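Side-chain contact in glutathione peroxidase (Schistosoma mansoni, PDB 2V1M), which reduces hydrogen peroxide to water at the expense of glutathione, which is oxidised to its disulfide: residues S109-D113 / L114-L118. Residues are numbered along the deposited sequence; the frame is centred on the assembly and turned at random.
Sequences SDADD and LYKFL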
loop_
_atom_site.group_PDB
_atom_site.type_symbol
_atom_site.label_atom_id
_atom_site.label_comp_id
_atom_site.label_asym_id
_atom_site.label_seq_id
_atom_site.Cartn_x
_atom_site.Cartn_y
_atom_site.Cartn_z
ATOM N N SER A 109 -17.933 -5.308 3.400
ATOM C CA SER A 109 -17.716 -6.559 4.127
ATOM C C SER A 109 -16.844 -7.561 3.386
ATOM O O SER A 109 -16.374 -8.513 4.014
ATOM C CB SER A 109 -19.032 -7.215 4.525
ATOM O OG SER A 109 -19.755 -7.508 3.372
ATOM N N ASP A 110 -16.625 -7.352 2.078
ATOM C CA ASP A 110 -15.723 -8.189 1.311
ATOM C C ASP A 110 -14.329 -7.574 1.157
ATOM O O ASP A 110 -13.507 -8.116 0.416
ATOM C CB ASP A 110 -16.342 -8.523 -0.043
ATOM C CG ASP A 110 -17.605 -9.327 0.113
ATOM O OD1 ASP A 110 -17.653 -10.248 0.952
ATOM O OD2 ASP A 110 -18.578 -9.057 -0.607
ATOM N N ALA A 111 -14.055 -6.473 1.883
ATOM C CA ALA A 111 -12.692 -5.933 1.901
ATOM C C ALA A 111 -11.732 -7.024 2.385
ATOM O O ALA A 111 -12.064 -7.853 3.242
ATOM C CB ALA A 111 -12.611 -4.771 2.811
ATOM N N ASP A 112 -10.514 -6.986 1.857
ATOM C CA ASP A 112 -9.471 -7.868 2.351
ATOM C C ASP A 112 -9.314 -7.649 3.860
ATOM O O ASP A 112 -9.335 -6.506 4.347
ATOM C CB ASP A 112 -8.149 -7.600 1.630
ATOM C CG ASP A 112 -7.173 -8.735 1.824
ATOM O OD1 ASP A 112 -6.441 -8.731 2.843
ATOM O OD2 ASP A 112 -7.149 -9.637 0.955
ATOM N N ASP A 113 -9.079 -8.733 4.591
ATOM C CA ASP A 113 -8.830 -8.609 6.037
ATOM C C ASP A 113 -7.668 -7.676 6.362
ATOM O O ASP A 113 -7.711 -6.998 7.408
ATOM C CB ASP A 113 -8.588 -9.981 6.659
ATOM C CG ASP A 113 -9.852 -10.840 6.717
ATOM O OD1 ASP A 113 -10.978 -10.313 6.556
ATOM O OD2 ASP A 113 -9.706 -12.065 6.956
ATOM N N LEU A 114 -6.677 -7.564 5.479
ATOM C CA LEU A 114 -5.583 -6.622 5.754
ATOM C C LEU A 114 -6.167 -5.192 5.893
ATOM O O LEU A 114 -5.755 -4.439 6.796
ATOM C CB LEU A 114 -4.578 -6.660 4.613
ATOM C CG LEU A 114 -3.531 -5.518 4.653
ATOM C CD1 LEU A 114 -2.647 -5.595 5.892
ATOM C CD2 LEU A 114 -2.705 -5.568 3.381
ATOM N N TYR A 115 -7.072 -4.821 4.992
ATOM C CA TYR A 115 -7.648 -3.479 5.050
ATOM C C TYR A 115 -8.645 -3.310 6.166
ATOM O O TYR A 115 -8.722 -2.226 6.760
ATOM C CB TYR A 115 -8.203 -3.053 3.676
ATOM C CG TYR A 115 -7.116 -2.438 2.821
ATOM C CD1 TYR A 115 -7.012 -1.066 2.671
ATOM C CD2 TYR A 115 -6.273 -3.258 2.088
ATOM C CE1 TYR A 115 -6.016 -0.506 1.815
ATOM C CE2 TYR A 115 -5.295 -2.724 1.229
ATOM C CZ TYR A 115 -5.185 -1.343 1.109
ATOM O OH TYR A 115 -4.213 -0.763 0.307
ATOM N N LYS A 116 -9.409 -4.354 6.495
ATOM C CA LYS A 116 -10.217 -4.287 7.718
ATOM C C LYS A 116 -9.315 -3.969 8.910
ATOM O O LYS A 116 -9.636 -3.112 9.758
ATOM C CB LYS A 116 -11.009 -5.578 7.938
ATOM C CG LYS A 116 -12.013 -5.839 6.813
ATOM C CD LYS A 116 -12.908 -7.062 7.122
ATOM C CE LYS A 116 -13.945 -7.250 6.036
ATOM N NZ LYS A 116 -14.891 -8.365 6.404
ATOM N N PHE A 117 -8.179 -4.647 8.985
ATOM C CA PHE A 117 -7.229 -4.419 10.072
ATOM C C PHE A 117 -6.654 -3.001 10.030
ATOM O O PHE A 117 -6.606 -2.304 11.075
ATOM C CB PHE A 117 -6.108 -5.466 10.010
ATOM C CG PHE A 117 -5.043 -5.253 11.035
ATOM C CD1 PHE A 117 -5.287 -5.536 12.400
ATOM C CD2 PHE A 117 -3.783 -4.767 10.669
ATOM C CE1 PHE A 117 -4.294 -5.352 13.344
ATOM C CE2 PHE A 117 -2.784 -4.584 11.633
ATOM C CZ PHE A 117 -3.045 -4.888 12.966
ATOM N N LEU A 118 -6.139 -2.568 8.880
ATOM C CA LEU A 118 -5.540 -1.227 8.779
ATOM C C LEU A 118 -6.543 -0.167 9.259
ATOM O O LEU A 118 -6.201 0.711 10.060
ATOM C CB LEU A 118 -5.119 -0.949 7.345
ATOM C CG LEU A 118 -3.934 -1.793 6.835
ATOM C CD1 LEU A 118 -3.767 -1.534 5.339
ATOM C CD2 LEU A 118 -2.648 -1.446 7.591
HETATM O O HOH W 1 -13.379 -10.551 7.624
#
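Lys116 reaches back from the first turn of helix 113-121 to the loop before it, where its NZ donates to the backbone O of Ser109 at 2.8 Å. The ammonium group approaches from above that carbonyl, about 40° out of its plane, instead of along a lone pair. Anti torsions from chi2 to chi4 keep the lysine chain straight, so its methylenes run alongside the loop: CG passes the methyl CB of Ala111, and CE lies 3.4 Å from Ala111 O. Asp113 crosses the lysine at its middle, with OD1 3.8 Å from Lys116 CD. The two charged ends do not pair directly; a water bridges them, donating to Asp113 OD1 at 2.6 Å and accepting from Lys116 NZ.

Asp112, at the N-cap position, binds the start of the helix. Its CG stands anti to the backbone N (chi1 -164°), which carries OD1 round to the Leu114 amide; the OD1 to Leu114 N bond is 2.9 Å long and nearly straight at 164°. The amide meets the carboxylate on the anti side of OD1, slightly out of its plane. The same residue also opens the helical bonding, because its O accepts from Lys116 N in the carbonyl plane and, weakly, from Tyr115 N. The next residue continues the pattern, Asp113 O accepting from Phe117 N.

Further out, a backbone bond between Asp112 and Lys105 ties the cap residue to an earlier part of the same loop, while Tyr115 and Leu118 pack on Ile36 of strand 33-39 in the thioredoxin-fold core. Phe117 meets the ring of Phe14.

Asp112 thus satisfies an amide of the first turn, and its negative charge, with that of Asp113, would be expected to interact favourably with the helix dipole, while the lysine ammonium is shared between a loop carbonyl and water.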